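Alcohol dehydrogenase (Escherichia coli, PDB 5VM2) is an oxidoreductase of unknown specificity from the zinc-containing alcohol dehydrogenase family, probably oxidising an alcohol group with NAD or NADP as acceptor. Local coordinates at residues A[88-93]-A[291-296]; A[152-157]-A[298-303]; A[158-163]-A[240-245]; A[181-186]-A[312-317]. All coordinates share one frame; numbering follows the deposited sequence.

Contact 1 (A[88-93]-A[291-296]); sequences NIEPGV and FRYANR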
loop_
_atom_site.group_PDB
_atom_site.type_symbol
_atom_site.label_atom_id
_atom_site.label_comp_id
_atom_site.label_asym_id
_atom_site.label_seq_id
_atom_site.Cartn_x
_atom_site.Cartn_y
_atom_site.Cartn_z
ATOM N N ASN A 88 -0.498 0.142 15.026
ATOM C CA ASN A 88 -0.070 0.692 13.749
ATOM C C ASN A 88 -0.791 2.020 13.534
ATOM O O ASN A 88 -1.654 2.417 14.320
ATOM C CB ASN A 88 -0.300 -0.294 12.594
ATOM C CG ASN A 88 -1.771 -0.600 12.330
ATOM O OD1 ASN A 88 -2.673 0.094 12.794
ATOM N ND2 ASN A 88 -2.011 -1.650 11.550
ATOM N N ILE A 89 -0.425 2.718 12.466
ATOM C CA ILE A 89 -1.015 4.012 12.168
ATOM C C ILE A 89 -1.527 4.003 10.736
ATOM O O ILE A 89 -0.904 3.420 9.838
ATOM C CB ILE A 89 -0.016 5.169 12.396
ATOM C CG1 ILE A 89 1.158 5.083 11.426
ATOM C CG2 ILE A 89 0.480 5.191 13.847
ATOM C CD1 ILE A 89 1.799 6.421 11.171
ATOM N N GLU A 90 -2.693 4.607 10.539
ATOM C CA GLU A 90 -3.168 4.933 9.205
ATOM C C GLU A 90 -2.560 6.270 8.813
ATOM O O GLU A 90 -2.863 7.286 9.454
ATOM C CB GLU A 90 -4.687 5.002 9.177
ATOM C CG GLU A 90 -5.274 5.213 7.792
ATOM C CD GLU A 90 -6.795 5.108 7.761
ATOM O OE1 GLU A 90 -7.389 4.547 8.707
ATOM O OE2 GLU A 90 -7.399 5.590 6.777
ATOM N N PRO A 91 -1.687 6.323 7.805
ATOM C CA PRO A 91 -0.832 7.503 7.617
ATOM C C PRO A 91 -1.506 8.693 6.949
ATOM O O PRO A 91 -0.853 9.733 6.792
ATOM C CB PRO A 91 0.307 6.959 6.742
ATOM C CG PRO A 91 -0.313 5.852 5.975
ATOM C CD PRO A 91 -1.339 5.227 6.885
ATOM N N GLY A 92 -2.768 8.591 6.550
ATOM C CA GLY A 92 -3.456 9.735 5.982
ATOM C C GLY A 92 -4.505 10.303 6.912
ATOM O O GLY A 92 -5.533 9.665 7.156
ATOM N N VAL A 93 -4.261 11.500 7.440
ATOM C CA VAL A 93 -5.164 12.146 8.387
ATOM C C VAL A 93 -5.950 13.211 7.625
ATOM O O VAL A 93 -5.373 14.252 7.269
ATOM C CB VAL A 93 -4.399 12.762 9.564
ATOM C CG1 VAL A 93 -5.368 13.453 10.519
ATOM C CG2 VAL A 93 -3.563 11.700 10.277
ATOM N N PHE A 291 -7.722 4.992 -4.804
ATOM C CA PHE A 291 -6.769 5.876 -4.138
ATOM C C PHE A 291 -6.675 5.532 -2.656
ATOM O O PHE A 291 -7.586 5.846 -1.881
ATOM C CB PHE A 291 -7.175 7.331 -4.333
ATOM C CG PHE A 291 -6.114 8.309 -3.933
ATOM C CD1 PHE A 291 -6.228 9.035 -2.754
ATOM C CD2 PHE A 291 -5.000 8.505 -4.737
ATOM C CE1 PHE A 291 -5.250 9.942 -2.382
ATOM C CE2 PHE A 291 -4.017 9.414 -4.374
ATOM C CZ PHE A 291 -4.140 10.131 -3.195
ATOM N N ARG A 292 -5.558 4.914 -2.264
ATOM C CA ARG A 292 -5.280 4.577 -0.870
ATOM C C ARG A 292 -6.428 3.785 -0.247
ATOM O O ARG A 292 -6.718 2.667 -0.679
ATOM C CB ARG A 292 -4.990 5.850 -0.062
ATOM C CG ARG A 292 -3.706 6.561 -0.501
ATOM C CD ARG A 292 -3.515 7.890 0.213
ATOM N NE ARG A 292 -2.310 8.587 -0.230
ATOM C CZ ARG A 292 -2.148 9.904 -0.167
ATOM N NH1 ARG A 292 -3.115 10.669 0.321
ATOM N NH2 ARG A 292 -1.019 10.459 -0.592
ATOM N N TYR A 293 -7.082 4.341 0.769
ATOM C CA TYR A 293 -8.058 3.570 1.532
ATOM C C TYR A 293 -8.906 4.532 2.346
ATOM O O TYR A 293 -8.455 5.623 2.705
ATOM C CB TYR A 293 -7.367 2.566 2.468
ATOM C CG TYR A 293 -6.020 3.085 2.882
ATOM C CD1 TYR A 293 -5.913 4.110 3.813
ATOM C CD2 TYR A 293 -4.857 2.609 2.292
ATOM C CE1 TYR A 293 -4.689 4.621 4.168
ATOM C CE2 TYR A 293 -3.630 3.116 2.639
ATOM C CZ TYR A 293 -3.554 4.122 3.578
ATOM O OH TYR A 293 -2.332 4.637 3.926
ATOM N N ALA A 294 -10.131 4.106 2.636
ATOM C CA ALA A 294 -10.994 4.795 3.583
ATOM C C ALA A 294 -11.739 3.745 4.387
ATOM O O ALA A 294 -12.370 2.860 3.802
ATOM C CB ALA A 294 -11.986 5.725 2.874
ATOM N N ASN A 295 -11.647 3.840 5.716
ATOM C CA ASN A 295 -12.359 2.975 6.663
ATOM C C ASN A 295 -12.051 1.490 6.452
ATOM O O ASN A 295 -12.903 0.633 6.699
ATOM C CB ASN A 295 -13.874 3.211 6.596
ATOM C CG ASN A 295 -14.238 4.687 6.596
ATOM O OD1 ASN A 295 -13.815 5.440 7.470
ATOM N ND2 ASN A 295 -15.022 5.106 5.607
ATOM N N ARG A 296 -10.811 1.170 6.062
ATOM C CA ARG A 296 -10.421 -0.209 5.784
ATOM C C ARG A 296 -9.508 -0.826 6.833
ATOM O O ARG A 296 -9.272 -2.039 6.777
ATOM C CB ARG A 296 -9.722 -0.313 4.420
ATOM C CG ARG A 296 -10.407 0.422 3.291
ATOM C CD ARG A 296 -11.838 -0.071 3.062
ATOM N NE ARG A 296 -12.377 0.478 1.817
ATOM C CZ ARG A 296 -13.599 0.241 1.355
ATOM N NH1 ARG A 296 -14.436 -0.536 2.034
ATOM N NH2 ARG A 296 -13.988 0.785 0.208
HETATM O O HOH W 1 -8.440 2.938 5.838
#
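E90 OE2 sits at the edge of the Y293 ring, close to the ring plane, 3.6 Å from CD1 of Y293. The same oxygen is held by two polar partners. One is Y106 OH, through a hydrogen bond. The other is water 1, which gives E90 OE2 a weak bond of 3.0 Å. That water accepts from the backbone N of R296, also at 3.0 Å, and so bridges the two segments. A chi1 of -175° turns CG of E90 away from the backbone N, and the extended chain beyond carries the carboxylate alongside the ring. E90 and Y293 run past each other in opposite directions, with CG of E90 3.7 Å from CE1 of Y293. Carboxylate and ring planes are 75° apart. The other oxygen, OE1, is fixed by Y137 OH. P91 meets the far end of the ring and crosses Y293 at about a right angle. CG of P91 is 3.1 Å from OH of Y293, a tight packing contact. The hydroxyl's polar partner is E152 OE2, on a glutamate that binds the magnesium ion. CB of R292 lies over the centre of one ring face. The contact joins the turn between strands 86-89 and 92-93, in the GroES-like domain, to the loop after strand 286-290 of the Rossmann sheet. Helix 145-163 touches Y293 through V156, and helix 297-305 reaches E90 and P91 through Y297.

Contact 2 (A[152-157]-A[298-303]); sequences EPAAVG and PVTIEA. With MG (magnesium ion), chain C.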
loop_
_atom_site.group_PDB
_atom_site.type_symbol
_atom_site.label_atom_id
_atom_site.label_comp_id
_atom_site.label_asym_id
_atom_site.label_seq_id
_atom_site.Cartn_x
_atom_site.Cartn_y
_atom_site.Cartn_z
ATOM N N GLU A 152 -0.976 -1.409 6.035
ATOM C CA GLU A 152 -1.172 -0.290 5.114
ATOM C C GLU A 152 -1.268 -0.735 3.658
ATOM O O GLU A 152 -2.274 -0.412 3.001
ATOM C CB GLU A 152 -0.074 0.758 5.337
ATOM C CG GLU A 152 -0.424 2.148 4.822
ATOM C CD GLU A 152 -0.088 2.341 3.353
ATOM O OE1 GLU A 152 0.498 1.417 2.745
ATOM O OE2 GLU A 152 -0.406 3.420 2.809
ATOM N N PRO A 153 -0.292 -1.452 3.085
ATOM C CA PRO A 153 -0.487 -1.916 1.705
ATOM C C PRO A 153 -1.607 -2.933 1.579
ATOM O O PRO A 153 -2.288 -2.961 0.547
ATOM C CB PRO A 153 0.875 -2.517 1.328
ATOM C CG PRO A 153 1.502 -2.890 2.643
ATOM C CD PRO A 153 1.043 -1.825 3.597
ATOM N N ALA A 154 -1.830 -3.764 2.601
ATOM C CA ALA A 154 -2.977 -4.666 2.563
ATOM C C ALA A 154 -4.283 -3.881 2.506
ATOM O O ALA A 154 -5.230 -4.282 1.818
ATOM C CB ALA A 154 -2.958 -5.596 3.775
ATOM N N ALA A 155 -4.344 -2.755 3.217
ATOM C CA ALA A 155 -5.526 -1.901 3.167
ATOM C C ALA A 155 -5.750 -1.332 1.773
ATOM O O ALA A 155 -6.901 -1.118 1.369
ATOM C CB ALA A 155 -5.395 -0.768 4.187
ATOM N N VAL A 156 -4.669 -1.062 1.036
ATOM C CA VAL A 156 -4.789 -0.614 -0.351
ATOM C C VAL A 156 -5.527 -1.654 -1.187
ATOM O O VAL A 156 -6.448 -1.328 -1.949
ATOM C CB VAL A 156 -3.396 -0.317 -0.937
ATOM C CG1 VAL A 156 -3.492 -0.054 -2.433
ATOM C CG2 VAL A 156 -2.749 0.860 -0.212
ATOM N N GLY A 157 -5.116 -2.921 -1.075
ATOM C CA GLY A 157 -5.789 -3.968 -1.826
ATOM C C GLY A 157 -7.195 -4.223 -1.323
ATOM O O GLY A 157 -8.101 -4.519 -2.105
ATOM N N PRO A 298 -9.694 -1.475 10.219
ATOM C CA PRO A 298 -10.192 -2.546 11.102
ATOM C C PRO A 298 -10.444 -3.858 10.379
ATOM O O PRO A 298 -9.995 -4.912 10.849
ATOM C CB PRO A 298 -11.476 -1.942 11.681
ATOM C CG PRO A 298 -11.229 -0.464 11.651
ATOM C CD PRO A 298 -10.500 -0.247 10.357
ATOM N N VAL A 299 -11.130 -3.827 9.232
ATOM C CA VAL A 299 -11.433 -5.072 8.531
ATOM C C VAL A 299 -10.161 -5.727 8.002
ATOM O O VAL A 299 -10.087 -6.959 7.896
ATOM C CB VAL A 299 -12.460 -4.823 7.407
ATOM C CG1 VAL A 299 -11.848 -4.014 6.274
ATOM C CG2 VAL A 299 -13.002 -6.150 6.884
ATOM N N THR A 300 -9.139 -4.931 7.674
ATOM C CA THR A 300 -7.887 -5.499 7.186
ATOM C C THR A 300 -7.104 -6.128 8.330
ATOM O O THR A 300 -6.576 -7.240 8.201
ATOM C CB THR A 300 -7.056 -4.421 6.489
ATOM O OG1 THR A 300 -7.834 -3.819 5.444
ATOM C CG2 THR A 300 -5.782 -5.014 5.903
ATOM N N ILE A 301 -7.032 -5.430 9.466
ATOM C CA ILE A 301 -6.422 -6.010 10.662
ATOM C C ILE A 301 -7.125 -7.313 11.032
ATOM O O ILE A 301 -6.477 -8.319 11.346
ATOM C CB ILE A 301 -6.455 -4.996 11.819
ATOM C CG1 ILE A 301 -5.519 -3.821 11.523
ATOM C CG2 ILE A 301 -6.071 -5.661 13.128
ATOM C CD1 ILE A 301 -5.729 -2.628 12.441
ATOM N N GLU A 302 -8.465 -7.305 11.010
ATOM C CA GLU A 302 -9.240 -8.528 11.232
ATOM C C GLU A 302 -8.775 -9.647 10.309
ATOM O O GLU A 302 -8.526 -10.775 10.746
ATOM C CB GLU A 302 -10.730 -8.277 10.981
ATOM C CG GLU A 302 -11.515 -7.533 12.032
ATOM C CD GLU A 302 -12.954 -7.305 11.580
ATOM O OE1 GLU A 302 -13.558 -8.248 11.024
ATOM O OE2 GLU A 302 -13.477 -6.185 11.755
ATOM N N ALA A 303 -8.679 -9.347 9.010
ATOM C CA ALA A 303 -8.367 -10.373 8.025
ATOM C C ALA A 303 -6.980 -10.958 8.255
ATOM O O ALA A 303 -6.786 -12.175 8.150
ATOM C CB ALA A 303 -8.486 -9.794 6.616
HETATM MG MG MG C . 1.903 1.827 1.346
HETATM O O HOH W 2 1.174 1.348 -0.352
#
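T300 carries CG2 anti to its backbone N, while OG1 stands anti to the carbonyl carbon (chi1 -56°). This splits the two branches between A154 and A155. The motif is a close helix-helix contact between helices 145-163 and 297-305 in the two-domain fold of the medium-chain dehydrogenases. Small residues allow it: the CA atoms of A155 and T300 are 5.9 Å apart. The methyl CG2 of T300 touches CB of A154 at 3.6 Å and lies near the backbone N of A155. The hydroxyl oxygen OG1 of T300 comes within 3.8 Å of CA of A155. Its hydrogen bond goes to R296 O, one turn earlier in the chain, so the polar group is satisfied without a polar partner on helix 145-163. The contact is purely van der Waals. E152 points away from helix 297-305 and serves the metal. Its chain is bent at chi2 (-86°), which turns the carboxylate toward the magnesium ion. H65 and E66 also bind this ion, which probably occupies the catalytic zinc position of the family. E152 OE1 binds the magnesium ion at 2.0 Å, and water 2 is a further ligand at 1.9 Å.

Contact 3 (A[158-163]-A[240-245]); sequences MHAAML and IVFETA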
loop_
_atom_site.group_PDB
_atom_site.type_symbol
_atom_site.label_atom_id
_atom_site.label_comp_id
_atom_site.label_asym_id
_atom_site.label_seq_id
_atom_site.Cartn_x
_atom_site.Cartn_y
_atom_site.Cartn_z
ATOM N N MET A 158 -7.399 -4.106 -0.009
ATOM C CA MET A 158 -8.734 -4.293 0.550
ATOM C C MET A 158 -9.702 -3.238 0.026
ATOM O O MET A 158 -10.845 -3.553 -0.325
ATOM C CB MET A 158 -8.674 -4.257 2.076
ATOM C CG MET A 158 -9.967 -4.696 2.761
ATOM S SD MET A 158 -10.341 -6.457 2.558
ATOM C CE MET A 158 -8.727 -7.165 2.827
ATOM N N HIS A 159 -9.252 -1.984 -0.042
ATOM C CA HIS A 159 -10.090 -0.900 -0.542
ATOM C C HIS A 159 -10.449 -1.115 -2.009
ATOM O O HIS A 159 -11.589 -0.872 -2.422
ATOM C CB HIS A 159 -9.354 0.429 -0.330
ATOM C CG HIS A 159 -10.136 1.641 -0.727
ATOM N ND1 HIS A 159 -11.253 2.066 -0.042
ATOM C CD2 HIS A 159 -9.940 2.537 -1.724
ATOM C CE1 HIS A 159 -11.725 3.161 -0.613
ATOM N NE2 HIS A 159 -10.945 3.468 -1.636
ATOM N N ALA A 160 -9.491 -1.590 -2.810
ATOM C CA ALA A 160 -9.771 -1.871 -4.216
ATOM C C ALA A 160 -10.847 -2.942 -4.358
ATOM O O ALA A 160 -11.830 -2.762 -5.091
ATOM C CB ALA A 160 -8.485 -2.299 -4.927
ATOM N N ALA A 161 -10.685 -4.062 -3.650
ATOM C CA ALA A 161 -11.659 -5.146 -3.752
ATOM C C ALA A 161 -13.034 -4.704 -3.268
ATOM O O ALA A 161 -14.058 -5.079 -3.857
ATOM C CB ALA A 161 -11.182 -6.366 -2.959
ATOM N N MET A 162 -13.080 -3.917 -2.192
ATOM C CA MET A 162 -14.360 -3.447 -1.668
ATOM C C MET A 162 -15.013 -2.470 -2.636
ATOM O O MET A 162 -16.216 -2.558 -2.904
ATOM C CB MET A 162 -14.164 -2.795 -0.300
ATOM C CG MET A 162 -13.739 -3.753 0.794
ATOM S SD MET A 162 -15.169 -4.443 1.620
ATOM C CE MET A 162 -14.440 -4.952 3.172
ATOM N N LEU A 163 -14.226 -1.525 -3.163
ATOM C CA LEU A 163 -14.737 -0.598 -4.169
ATOM C C LEU A 163 -15.279 -1.345 -5.376
ATOM O O LEU A 163 -16.297 -0.953 -5.954
ATOM C CB LEU A 163 -13.634 0.367 -4.606
ATOM C CG LEU A 163 -13.550 1.735 -3.933
ATOM C CD1 LEU A 163 -12.717 2.674 -4.781
ATOM C CD2 LEU A 163 -14.939 2.301 -3.707
ATOM N N ILE A 240 -14.192 -8.351 -13.239
ATOM C CA ILE A 240 -13.387 -7.261 -12.701
ATOM C C ILE A 240 -11.951 -7.489 -13.134
ATOM O O ILE A 240 -11.433 -8.599 -12.996
ATOM C CB ILE A 240 -13.465 -7.186 -11.162
ATOM C CG1 ILE A 240 -14.915 -7.065 -10.676
ATOM C CG2 ILE A 240 -12.632 -6.031 -10.657
ATOM C CD1 ILE A 240 -15.116 -7.536 -9.239
ATOM N N VAL A 241 -11.312 -6.451 -13.664
ATOM C CA VAL A 241 -9.883 -6.477 -13.947
ATOM C C VAL A 241 -9.232 -5.428 -13.065
ATOM O O VAL A 241 -9.605 -4.247 -13.116
ATOM C CB VAL A 241 -9.572 -6.209 -15.426
ATOM C CG1 VAL A 241 -8.066 -6.312 -15.664
ATOM C CG2 VAL A 241 -10.325 -7.180 -16.323
ATOM N N PHE A 242 -8.278 -5.857 -12.251
ATOM C CA PHE A 242 -7.478 -4.954 -11.442
ATOM C C PHE A 242 -6.155 -4.705 -12.150
ATOM O O PHE A 242 -5.462 -5.654 -12.532
ATOM C CB PHE A 242 -7.215 -5.537 -10.052
ATOM C CG PHE A 242 -8.439 -5.671 -9.206
ATOM C CD1 PHE A 242 -9.189 -6.841 -9.233
ATOM C CD2 PHE A 242 -8.844 -4.634 -8.386
ATOM C CE1 PHE A 242 -10.327 -6.975 -8.443
ATOM C CE2 PHE A 242 -9.980 -4.756 -7.600
ATOM C CZ PHE A 242 -10.722 -5.931 -7.629
ATOM N N GLU A 243 -5.814 -3.434 -12.328
ATOM C CA GLU A 243 -4.496 -3.035 -12.802
ATOM C C GLU A 243 -3.701 -2.535 -11.602
ATOM O O GLU A 243 -4.085 -1.550 -10.965
ATOM C CB GLU A 243 -4.604 -1.961 -13.883
ATOM C CG GLU A 243 -3.365 -1.830 -14.747
ATOM C CD GLU A 243 -2.226 -1.144 -14.023
ATOM O OE1 GLU A 243 -1.066 -1.559 -14.218
ATOM O OE2 GLU A 243 -2.492 -0.195 -13.256
ATOM N N THR A 244 -2.605 -3.227 -11.281
ATOM C CA THR A 244 -1.882 -2.976 -10.043
ATOM C C THR A 244 -0.398 -2.699 -10.229
ATOM O O THR A 244 0.246 -2.261 -9.270
ATOM C CB THR A 244 -2.033 -4.162 -9.075
ATOM O OG1 THR A 244 -1.263 -5.271 -9.556
ATOM C CG2 THR A 244 -3.489 -4.584 -8.948
ATOM N N ALA A 245 0.165 -2.942 -11.412
ATOM C CA ALA A 245 1.587 -2.717 -11.629
ATOM C C ALA A 245 1.912 -1.270 -11.974
ATOM O O ALA A 245 3.074 -0.867 -11.860
ATOM C CB ALA A 245 2.105 -3.635 -12.740
#
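The apolar part of the contact is made by one ring, that of F242, set against two alanines of helix 145-163. CE2 of F242 lies 3.9 Å from CB of A160, and CD2 of F242 is next nearest to that methyl. CZ reaches further along the helix, with CZ of F242 4.1 Å from CA of A161. CB of F242 points toward the helix, and chi1 of -66°, with CG anti to the carbonyl carbon, sets the ring against A160. F242 belongs to strand 238-243, the fourth in order across the six-stranded parallel sheet of the Rossmann domain. Helix 145-163 packs here on one face of that sheet. The ring spans the gap, as the CA atoms of A160 and F242 are 8.2 Å apart. T184 and C188 of helix 179-190 and M265 of strand 262-267 also touch F242. The second interaction is between a carbonyl oxygen and the ring edge. The carbonyl oxygen of A160 meets the ring in its plane, with O of A160 3.7 Å from CE2 of F242. The electron-rich oxygen thus faces the positively polarised rim of the ring.

Contact 4 (A[181-186]-A[312-317]); sequences GLMTLQ and KSMVTH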
loop_
_atom_site.group_PDB
_atom_site.type_symbol
_atom_site.label_atom_id
_atom_site.label_comp_id
_atom_site.label_asym_id
_atom_site.label_seq_id
_atom_site.Cartn_x
_atom_site.Cartn_y
_atom_site.Cartn_z
ATOM N N GLY A 181 -0.505 -6.040 -6.049
ATOM C CA GLY A 181 -1.270 -7.081 -6.719
ATOM C C GLY A 181 -1.535 -8.277 -5.822
ATOM O O GLY A 181 -2.616 -8.874 -5.867
ATOM N N LEU A 182 -0.555 -8.639 -4.994
ATOM C CA LEU A 182 -0.738 -9.738 -4.054
ATOM C C LEU A 182 -1.689 -9.349 -2.931
ATOM O O LEU A 182 -2.496 -10.175 -2.481
ATOM C CB LEU A 182 0.621 -10.174 -3.503
ATOM C CG LEU A 182 1.548 -10.710 -4.596
ATOM C CD1 LEU A 182 2.926 -11.016 -4.044
ATOM C CD2 LEU A 182 0.933 -11.942 -5.244
ATOM N N MET A 183 -1.618 -8.096 -2.467
ATOM C CA MET A 183 -2.600 -7.606 -1.503
ATOM C C MET A 183 -4.007 -7.645 -2.083
ATOM O O MET A 183 -4.956 -8.044 -1.398
ATOM C CB MET A 183 -2.261 -6.183 -1.061
ATOM C CG MET A 183 -0.961 -6.044 -0.282
ATOM S SD MET A 183 -0.825 -7.207 1.080
ATOM C CE MET A 183 0.594 -6.552 1.963
ATOM N N THR A 184 -4.160 -7.214 -3.339
ATOM C CA THR A 184 -5.470 -7.236 -3.984
ATOM C C THR A 184 -5.984 -8.665 -4.133
ATOM O O THR A 184 -7.169 -8.935 -3.904
ATOM C CB THR A 184 -5.393 -6.541 -5.344
ATOM O OG1 THR A 184 -4.866 -5.216 -5.174
ATOM C CG2 THR A 184 -6.777 -6.452 -5.984
ATOM N N LEU A 185 -5.096 -9.596 -4.494
ATOM C CA LEU A 185 -5.460 -11.009 -4.585
ATOM C C LEU A 185 -6.032 -11.526 -3.269
ATOM O O LEU A 185 -7.110 -12.130 -3.237
ATOM C CB LEU A 185 -4.231 -11.819 -5.006
ATOM C CG LEU A 185 -4.147 -13.317 -4.715
ATOM C CD1 LEU A 185 -5.204 -14.074 -5.521
ATOM C CD2 LEU A 185 -2.727 -13.821 -5.022
ATOM N N GLN A 186 -5.322 -11.295 -2.165
ATOM C CA GLN A 186 -5.807 -11.772 -0.877
ATOM C C GLN A 186 -7.093 -11.059 -0.467
ATOM O O GLN A 186 -7.981 -11.669 0.143
ATOM C CB GLN A 186 -4.713 -11.603 0.172
ATOM C CG GLN A 186 -3.462 -12.403 -0.161
ATOM C CD GLN A 186 -2.590 -12.635 1.043
ATOM O OE1 GLN A 186 -2.881 -13.493 1.869
ATOM N NE2 GLN A 186 -1.508 -11.871 1.152
ATOM N N LYS A 312 2.866 -11.786 6.378
ATOM C CA LYS A 312 4.204 -12.148 6.831
ATOM C C LYS A 312 4.975 -12.881 5.743
ATOM O O LYS A 312 6.176 -12.648 5.559
ATOM C CB LYS A 312 4.109 -13.004 8.095
ATOM C CG LYS A 312 5.408 -13.678 8.505
ATOM C CD LYS A 312 5.259 -14.385 9.845
ATOM C CE LYS A 312 4.695 -13.450 10.907
ATOM N NZ LYS A 312 5.550 -12.244 11.100
ATOM N N SER A 313 4.301 -13.768 5.007
ATOM C CA SER A 313 4.958 -14.513 3.942
ATOM C C SER A 313 5.422 -13.620 2.801
ATOM O O SER A 313 6.226 -14.062 1.975
ATOM C CB SER A 313 4.018 -15.589 3.398
ATOM O OG SER A 313 3.805 -16.617 4.350
ATOM N N MET A 314 4.938 -12.382 2.720
ATOM C CA MET A 314 5.333 -11.525 1.611
ATOM C C MET A 314 6.671 -10.839 1.849
ATOM O O MET A 314 7.332 -10.452 0.878
ATOM C CB MET A 314 4.240 -10.489 1.344
ATOM C CG MET A 314 2.896 -11.131 1.038
ATOM S SD MET A 314 1.582 -9.933 0.764
ATOM C CE MET A 314 2.347 -8.900 -0.491
ATOM N N VAL A 315 7.099 -10.715 3.103
ATOM C CA VAL A 315 8.347 -10.023 3.423
ATOM C C VAL A 315 9.513 -10.878 2.941
ATOM O O VAL A 315 9.762 -11.966 3.467
ATOM C CB VAL A 315 8.459 -9.727 4.920
ATOM C CG1 VAL A 315 9.761 -8.995 5.217
ATOM C CG2 VAL A 315 7.277 -8.897 5.374
ATOM N N THR A 316 10.236 -10.381 1.940
ATOM C CA THR A 316 11.393 -11.086 1.409
ATOM C C THR A 316 12.719 -10.520 1.900
ATOM O O THR A 316 13.745 -11.198 1.782
ATOM C CB THR A 316 11.365 -11.058 -0.124
ATOM O OG1 THR A 316 11.196 -9.708 -0.572
ATOM C CG2 THR A 316 10.205 -11.898 -0.645
ATOM N N HIS A 317 12.723 -9.306 2.450
ATOM C CA HIS A 317 13.954 -8.669 2.903
ATOM C C HIS A 317 13.657 -7.777 4.099
ATOM O O HIS A 317 12.694 -7.005 4.078
ATOM C CB HIS A 317 14.595 -7.839 1.784
ATOM C CG HIS A 317 14.946 -8.630 0.564
ATOM N ND1 HIS A 317 14.050 -8.862 -0.456
ATOM C CD2 HIS A 317 16.098 -9.241 0.200
ATOM C CE1 HIS A 317 14.633 -9.585 -1.395
ATOM N NE2 HIS A 317 15.876 -9.827 -1.023
#
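M314 reaches across to helix 179-190 and touches L182, M183 and Q186. Its CB points toward the helix. CG stands anti to the carbonyl carbon (chi1 -58°), and the near-straight chi2 carries the sulfur out to the helix surface. SD of M314 lies 3.7 Å from SD of M183. It is equally near the amide of Q186, with SD of M314 3.7 Å from NE2 of Q186. NE2 of Q186 hydrogen-bonds to D310 O; its approach to the sulfur is a packing contact. At SD the chain bends (chi3 53°) and turns the methyl onto L182. CE of M314 ends 3.7 Å from CB of L182. It also meets the methyl of M183, CE of M314 to CE of M183 being 3.8 Å. M183 starts out beside the contact, and a bend at chi2 brings its thioether across that of M314. L182 and Q186 instead run past M314 in the opposite sense. Helix 179-190 follows the first strand of the Rossmann sheet, and G181 fits its glycine-rich pattern. Segment 312-317 leads into the mixed sheet of the GroES-like domain, where its strand pairs with strand 340-344, so the contact ties the two domains. Its chemistry is mainly dispersion among sulfurs and aliphatic carbons, with one amide nitrogen beside a sulfur, which implies close fit with little demand on direction.

Helix 145-163 joins contacts 2 and 3 and carries the magnesium ligand E152. Contact 1 is tied to contact 2 at this residue: Y293 OH is 2.5 Å from E152 OE2, a probable hydrogen bond that places Y293 in the second shell of the metal. Contact 1 also reaches contact 3, where R296 NE is 2.7 Å from H159 ND1. Contact 4 touches the same helix, with SD of M183 3.6 Å from CA of A154. It meets contact 3 where CG2 of T184 is 3.7 Å from CD2 of F242. Measured to the nearest side-chain atom, M183 is about 9 Å from the magnesium ion and A160 about 13 Å.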